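Local coordinates for protein cycloalternan-forming enzyme (PDB 5F7U) that belongs to glycoside hydrolase family 31 and binds glucose units of glycans in several pockets, one of them at the mouth of its TIM barrel, at residues Trp630-Phe635 with Arg647-Ala652; Pro656-His661 with Lys693-Arg698. The protein carries 1 engineered substitution. All blocks are in the same frame, centred on the assembly; numbering follows the deposited sequence.

Interaction 1 of 2, residues Trp630-Phe635 with Arg647-Ala652; sequences WDMAGF and RATAMA. With GLC (alpha-D-glucopyranose), chain F.
The seventh strand of the TIM barrel, 628-631, and the helix that follows it, 642-653, meet here in one of the beta-alpha units from which such a barrel is built. From the strand, Trp630 reaches outward with CG in the crowded position between the backbone N and the carbonyl carbon (chi1 66°), which lays its indole against the helix, over the small side chains of Ala648 and Ala652. Trp630 CH2, at the outer corner of the six-membered ring, rests on Ala648 CB at 3.5 Å, and Trp630 NE1 lies 3.8 Å from Ala652 CB. Alanines one turn apart suit this place, because a methyl is short enough to let the broad ring come close to the helix backbone. Met651 adds a Met-aromatic contact: bent at chi2 (-87°), it brings SD obliquely to 4.2 Å from the centroid of the five-membered ring of Trp630. Asp631 to Gly634 form a type II beta turn closed by Gly634 N to Asp631 O at 2.9 Å. The turn sets Ala633 CB 3.8 Å from Ala648 CB. Met632 CA lies over one face of the indole, and Met632 CB packs on Ala652 CB at 3.8 Å. Farther out, Met632 turns at chi3 (-83°) to lie alongside Thr649, its CE methyl 3.2 Å from Thr649 OG1; that hydroxyl is hydrogen-bonded to Tyr645 O within the helix. Past the turn Phe635 enters a glycan pocket, with CE2 3.7 Å from glucose C3 and the sugar's O4 in the plane of the ring at its edge. The rings of Phe610 of helix 607-622 and Trp628 of the same strand meet the Trp630 indole with nearly parallel planes, while Phe691 of helix 687-700 covers Met632 and Thr649, so the contact is buried between the flanking helices.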
loop_
_atom_site.group_PDB
_atom_site.type_symbol
_atom_site.label_atom_id
_atom_site.label_comp_id
_atom_site.label_asym_id
_atom_site.label_seq_id
_atom_site.Cartn_x
_atom_site.Cartn_y
_atom_site.Cartn_z
ATOM N N TRP A 630 -4.053 0.084 -8.436
ATOM C CA TRP A 630 -4.601 1.361 -8.896
ATOM C C TRP A 630 -5.110 1.163 -10.312
ATOM O O TRP A 630 -4.734 0.186 -10.971
ATOM C CB TRP A 630 -3.545 2.481 -8.812
ATOM C CG TRP A 630 -2.362 2.322 -9.761
ATOM C CD1 TRP A 630 -1.486 1.253 -9.829
ATOM C CD2 TRP A 630 -1.918 3.264 -10.740
ATOM N NE1 TRP A 630 -0.543 1.472 -10.816
ATOM C CE2 TRP A 630 -0.771 2.701 -11.381
ATOM C CE3 TRP A 630 -2.361 4.534 -11.135
ATOM C CZ2 TRP A 630 -0.077 3.366 -12.422
ATOM C CZ3 TRP A 630 -1.653 5.215 -12.165
ATOM C CH2 TRP A 630 -0.533 4.616 -12.794
ATOM N N ASP A 631 -5.983 2.066 -10.771
ATOM C CA ASP A 631 -6.402 2.069 -12.171
ATOM C C ASP A 631 -5.251 2.668 -12.988
ATOM O O ASP A 631 -5.077 3.879 -12.976
ATOM C CB ASP A 631 -7.671 2.940 -12.365
ATOM C CG ASP A 631 -8.856 2.508 -11.482
ATOM O OD1 ASP A 631 -8.953 1.344 -11.081
ATOM O OD2 ASP A 631 -9.723 3.365 -11.204
ATOM N N MET A 632 -4.451 1.831 -13.653
ATOM C CA MET A 632 -3.239 2.333 -14.316
ATOM C C MET A 632 -3.603 3.413 -15.338
ATOM O O MET A 632 -4.536 3.242 -16.131
ATOM C CB MET A 632 -2.402 1.196 -14.932
ATOM C CG MET A 632 -3.140 0.287 -15.898
ATOM S SD MET A 632 -1.970 -0.530 -17.007
ATOM C CE MET A 632 -1.796 0.787 -18.195
ATOM N N ALA A 633 -2.896 4.541 -15.258
ATOM C CA ALA A 633 -3.125 5.709 -16.129
ATOM C C ALA A 633 -4.439 6.448 -15.905
ATOM O O ALA A 633 -4.774 7.302 -16.707
ATOM C CB ALA A 633 -2.929 5.358 -17.614
ATOM N N GLY A 634 -5.153 6.133 -14.816
ATOM C CA GLY A 634 -6.406 6.836 -14.431
ATOM C C GLY A 634 -7.607 6.260 -15.157
ATOM O O GLY A 634 -7.477 5.781 -16.286
ATOM N N PHE A 635 -8.784 6.301 -14.528
ATOM C CA PHE A 635 -9.953 5.646 -15.141
ATOM C C PHE A 635 -10.912 6.629 -15.821
ATOM O O PHE A 635 -11.840 6.219 -16.519
ATOM C CB PHE A 635 -10.661 4.696 -14.159
ATOM C CG PHE A 635 -11.771 5.324 -13.320
ATOM C CD1 PHE A 635 -11.651 6.601 -12.726
ATOM C CD2 PHE A 635 -12.934 4.586 -13.071
ATOM C CE1 PHE A 635 -12.706 7.127 -11.960
ATOM C CE2 PHE A 635 -13.974 5.102 -12.279
ATOM C CZ PHE A 635 -13.859 6.375 -11.733
ATOM N N ARG A 647 4.219 5.260 -19.187
ATOM C CA ARG A 647 4.829 5.440 -17.857
ATOM C C ARG A 647 4.068 4.684 -16.786
ATOM O O ARG A 647 4.677 4.035 -15.927
ATOM C CB ARG A 647 4.941 6.930 -17.488
ATOM C CG ARG A 647 5.873 7.748 -18.374
ATOM C CD ARG A 647 7.293 7.180 -18.363
ATOM N NE ARG A 647 8.300 8.105 -18.876
ATOM C CZ ARG A 647 9.549 7.758 -19.152
ATOM N NH1 ARG A 647 9.966 6.510 -18.912
ATOM N NH2 ARG A 647 10.383 8.668 -19.625
ATOM N N ALA A 648 2.740 4.758 -16.859
ATOM C CA ALA A 648 1.853 4.089 -15.923
ATOM C C ALA A 648 1.941 2.568 -16.082
ATOM O O ALA A 648 1.998 1.856 -15.080
ATOM C CB ALA A 648 0.429 4.565 -16.132
ATOM N N THR A 649 1.969 2.096 -17.328
ATOM C CA THR A 649 2.118 0.668 -17.630
ATOM C C THR A 649 3.347 0.090 -16.936
ATOM O O THR A 649 3.247 -0.945 -16.275
ATOM C CB THR A 649 2.247 0.440 -19.142
ATOM O OG1 THR A 649 1.011 0.753 -19.777
ATOM C CG2 THR A 649 2.658 -0.998 -19.476
ATOM N N ALA A 650 4.487 0.762 -17.081
ATOM C CA ALA A 650 5.753 0.267 -16.547
ATOM C C ALA A 650 5.682 0.165 -15.019
ATOM O O ALA A 650 6.077 -0.854 -14.432
ATOM C CB ALA A 650 6.885 1.194 -16.954
ATOM N N MET A 651 5.190 1.225 -14.383
ATOM C CA MET A 651 5.066 1.213 -12.925
ATOM C C MET A 651 4.070 0.115 -12.493
ATOM O O MET A 651 4.359 -0.635 -11.569
ATOM C CB MET A 651 4.693 2.591 -12.380
ATOM C CG MET A 651 4.512 2.636 -10.857
ATOM S SD MET A 651 2.824 2.188 -10.384
ATOM C CE MET A 651 3.014 1.960 -8.624
ATOM N N ALA A 652 2.932 0.020 -13.184
ATOM C CA ALA A 652 1.868 -0.917 -12.801
ATOM C C ALA A 652 2.337 -2.363 -12.857
ATOM O O ALA A 652 1.974 -3.186 -11.990
ATOM C CB ALA A 652 0.633 -0.730 -13.684
HETATM C C1 GLC F . -17.220 3.558 -8.241
HETATM C C2 GLC F . -15.842 2.880 -8.401
HETATM C C3 GLC F . -15.410 2.731 -9.874
HETATM C C4 GLC F . -16.518 2.046 -10.689
HETATM C C5 GLC F . -17.899 2.638 -10.373
HETATM C C6 GLC F . -19.047 1.889 -11.031
HETATM O O2 GLC F . -14.872 3.517 -7.563
HETATM O O3 GLC F . -14.204 1.955 -9.991
HETATM O O4 GLC F . -16.250 2.181 -12.097
HETATM O O5 GLC F . -18.174 2.752 -8.961
HETATM O O6 GLC F . -20.227 2.680 -10.789
#

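Interaction 2 of 2, residues Pro656-His661 with Lys693-Arg698; sequences PIMQFH and KYLYTR. With GLC (alpha-D-glucopyranose), chain F.
Pro656 lies just ahead of the eighth barrel strand, 657-660, and its carbonyl takes the hydrogen bond that joins the two segments: Arg698 NH2 to Pro656 O, 2.8 Å. The oxygen lies in the guanidinium plane, but the donor stands 59° out of the carbonyl plane, and the N-H...O angle is a bent 137°. Arginine suits the site because its extended chain spans from helix to strand with several N-H groups at its end; NH1 binds Ala653 O and Ala655 O, and NE binds Phe365 O, holding the group's rotation. After Ile657, Met658 has its CB directed toward the helix, with CG anti to the backbone N (chi1 -172°). Met658 CB lies over one guanidinium face, toward its rim, and Met658 SD is 3.8 Å from Arg698 CD, the long flexible thioether running past the arginine in the opposite direction. Met658 SD also meets Leu695 CD1 at 4.2 Å. A water accepts from Met658 N at 2.9 Å and, weakly, from Arg698 NH2. At the far end His661 NE2 donates to glucose O4 at 2.9 Å. Strand 657-660 lies between strands 367-369 and 628-631, with segment 693-698 of helix 687-700 running roughly antiparallel to it outside and Ala653 of helix 642-653 against Met658.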
loop_
_atom_site.group_PDB
_atom_site.type_symbol
_atom_site.label_atom_id
_atom_site.label_comp_id
_atom_site.label_asym_id
_atom_site.label_seq_id
_atom_site.Cartn_x
_atom_site.Cartn_y
_atom_site.Cartn_z
ATOM N N PRO A 656 2.107 -4.092 -6.688
ATOM C CA PRO A 656 1.589 -5.357 -6.130
ATOM C C PRO A 656 0.478 -5.985 -6.982
ATOM O O PRO A 656 0.527 -7.188 -7.236
ATOM C CB PRO A 656 1.055 -4.935 -4.749
ATOM C CG PRO A 656 1.918 -3.757 -4.382
ATOM C CD PRO A 656 2.065 -3.003 -5.685
ATOM N N ILE A 657 -0.464 -5.168 -7.453
ATOM C CA ILE A 657 -1.586 -5.632 -8.285
ATOM C C ILE A 657 -1.673 -4.736 -9.521
ATOM O O ILE A 657 -1.721 -3.500 -9.403
ATOM C CB ILE A 657 -2.946 -5.597 -7.525
ATOM C CG1 ILE A 657 -2.920 -6.378 -6.188
ATOM C CG2 ILE A 657 -4.111 -6.031 -8.432
ATOM C CD1 ILE A 657 -2.757 -7.896 -6.307
ATOM N N MET A 658 -1.697 -5.359 -10.693
ATOM C CA MET A 658 -1.718 -4.654 -11.982
ATOM C C MET A 658 -3.125 -4.742 -12.572
ATOM O O MET A 658 -3.659 -5.846 -12.746
ATOM C CB MET A 658 -0.710 -5.294 -12.948
ATOM C CG MET A 658 -0.518 -4.509 -14.240
ATOM S SD MET A 658 0.507 -5.423 -15.403
ATOM C CE MET A 658 0.685 -4.126 -16.625
ATOM N N GLN A 659 -3.738 -3.580 -12.861
ATOM C CA GLN A 659 -5.162 -3.552 -13.267
ATOM C C GLN A 659 -5.451 -2.300 -14.095
ATOM O O GLN A 659 -5.095 -1.195 -13.667
ATOM C CB GLN A 659 -6.067 -3.537 -12.009
ATOM C CG GLN A 659 -7.591 -3.556 -12.254
ATOM C CD GLN A 659 -8.327 -2.263 -11.916
ATOM O OE1 GLN A 659 -9.565 -2.260 -11.864
ATOM N NE2 GLN A 659 -7.600 -1.162 -11.686
ATOM N N PHE A 660 -6.073 -2.467 -15.263
ATOM C CA PHE A 660 -6.626 -1.299 -16.007
ATOM C C PHE A 660 -8.128 -1.244 -15.857
ATOM O O PHE A 660 -8.783 -2.281 -15.649
ATOM C CB PHE A 660 -6.159 -1.214 -17.499
ATOM C CG PHE A 660 -6.687 -2.314 -18.404
ATOM C CD1 PHE A 660 -8.011 -2.284 -18.887
ATOM C CD2 PHE A 660 -5.842 -3.362 -18.829
ATOM C CE1 PHE A 660 -8.485 -3.284 -19.742
ATOM C CE2 PHE A 660 -6.317 -4.374 -19.677
ATOM C CZ PHE A 660 -7.639 -4.325 -20.147
ATOM N N HIS A 661 -8.676 -0.036 -15.973
ATOM C CA HIS A 661 -10.094 0.195 -15.688
ATOM C C HIS A 661 -10.518 1.525 -16.314
ATOM O O HIS A 661 -9.667 2.402 -16.603
ATOM C CB HIS A 661 -10.322 0.188 -14.150
ATOM C CG HIS A 661 -11.751 0.379 -13.740
ATOM N ND1 HIS A 661 -12.792 -0.336 -14.298
ATOM C CD2 HIS A 661 -12.312 1.230 -12.843
ATOM C CE1 HIS A 661 -13.936 0.064 -13.758
ATOM N NE2 HIS A 661 -13.673 1.007 -12.864
ATOM N N LYS A 693 6.015 -5.678 -23.347
ATOM C CA LYS A 693 7.312 -5.806 -22.667
ATOM C C LYS A 693 7.100 -5.853 -21.159
ATOM O O LYS A 693 7.628 -6.733 -20.486
ATOM C CB LYS A 693 8.262 -4.677 -23.045
ATOM C CG LYS A 693 9.588 -4.717 -22.278
ATOM C CD LYS A 693 10.637 -3.742 -22.811
ATOM C CE LYS A 693 10.395 -2.316 -22.319
ATOM N NZ LYS A 693 11.597 -1.438 -22.499
ATOM N N TYR A 694 6.335 -4.898 -20.635
ATOM C CA TYR A 694 6.124 -4.822 -19.189
ATOM C C TYR A 694 5.246 -5.937 -18.634
ATOM O O TYR A 694 5.577 -6.509 -17.598
ATOM C CB TYR A 694 5.659 -3.417 -18.767
ATOM C CG TYR A 694 6.828 -2.497 -18.876
ATOM C CD1 TYR A 694 7.895 -2.606 -17.982
ATOM C CD2 TYR A 694 6.935 -1.599 -19.936
ATOM C CE1 TYR A 694 9.031 -1.823 -18.122
ATOM C CE2 TYR A 694 8.073 -0.798 -20.085
ATOM C CZ TYR A 694 9.108 -0.921 -19.176
ATOM O OH TYR A 694 10.240 -0.140 -19.318
ATOM N N LEU A 695 4.149 -6.257 -19.320
ATOM C CA LEU A 695 3.332 -7.387 -18.889
ATOM C C LEU A 695 4.130 -8.703 -18.916
ATOM O O LEU A 695 4.048 -9.500 -17.974
ATOM C CB LEU A 695 2.052 -7.523 -19.712
ATOM C CG LEU A 695 1.172 -8.741 -19.372
ATOM C CD1 LEU A 695 0.775 -8.792 -17.894
ATOM C CD2 LEU A 695 -0.048 -8.796 -20.279
ATOM N N TYR A 696 4.884 -8.938 -19.993
ATOM C CA TYR A 696 5.680 -10.180 -20.067
ATOM C C TYR A 696 6.756 -10.202 -18.998
ATOM O O TYR A 696 7.001 -11.246 -18.386
ATOM C CB TYR A 696 6.300 -10.409 -21.452
ATOM C CG TYR A 696 5.330 -10.414 -22.629
ATOM C CD1 TYR A 696 3.952 -10.655 -22.460
ATOM C CD2 TYR A 696 5.815 -10.231 -23.928
ATOM C CE1 TYR A 696 3.077 -10.654 -23.549
ATOM C CE2 TYR A 696 4.959 -10.230 -25.022
ATOM C CZ TYR A 696 3.597 -10.439 -24.825
ATOM O OH TYR A 696 2.776 -10.428 -25.923
ATOM N N THR A 697 7.383 -9.052 -18.751
ATOM C CA THR A 697 8.354 -8.959 -17.653
ATOM C C THR A 697 7.721 -9.354 -16.316
ATOM O O THR A 697 8.324 -10.123 -15.535
ATOM C CB THR A 697 9.045 -7.568 -17.579
ATOM O OG1 THR A 697 9.773 -7.368 -18.795
ATOM C CG2 THR A 697 10.044 -7.520 -16.434
ATOM N N ARG A 698 6.512 -8.838 -16.055
ATOM C CA ARG A 698 5.806 -9.175 -14.824
ATOM C C ARG A 698 5.553 -10.689 -14.757
ATOM O O ARG A 698 5.753 -11.305 -13.704
ATOM C CB ARG A 698 4.491 -8.375 -14.682
ATOM C CG ARG A 698 3.766 -8.654 -13.373
ATOM C CD ARG A 698 2.365 -8.049 -13.377
ATOM N NE ARG A 698 1.667 -8.260 -12.112
ATOM C CZ ARG A 698 1.890 -7.560 -10.998
ATOM N NH1 ARG A 698 2.818 -6.604 -10.943
ATOM N NH2 ARG A 698 1.184 -7.832 -9.912
HETATM C C1 GLC F . -17.220 3.558 -8.241
HETATM C C2 GLC F . -15.842 2.880 -8.401
HETATM C C3 GLC F . -15.410 2.731 -9.874
HETATM C C4 GLC F . -16.518 2.046 -10.689
HETATM C C5 GLC F . -17.899 2.638 -10.373
HETATM C C6 GLC F . -19.047 1.889 -11.031
HETATM O O2 GLC F . -14.872 3.517 -7.563
HETATM O O3 GLC F . -14.204 1.955 -9.991
HETATM O O4 GLC F . -16.250 2.181 -12.097
HETATM O O5 GLC F . -18.174 2.752 -8.961
HETATM O O6 GLC F . -20.227 2.680 -10.789
HETATM O O HOH W 1 -1.961 -8.230 -10.227
#

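Following the chain, interaction 1 closes the short loop from strand 628-631 to helix 642-653. Only after that helix does strand 657-660 open interaction 2, whose longer loop, with helix 675-682 inside it, ends at helix 687-700. The contacts are therefore in series, neither nested nor crossed, and their centres lie about 9 Å apart. They are joined through the neighbouring barrel strands, where Gln659 NE2 probably bonds to Asp631 OD1 and Gln659 O to Met632 N. Where the chain leaves these strands, the rings of Phe635 and His661 pack together beside the same glucose. Together the two interactions tie the last two strands, before the barrel closes on strand 367-369, to the helices outside.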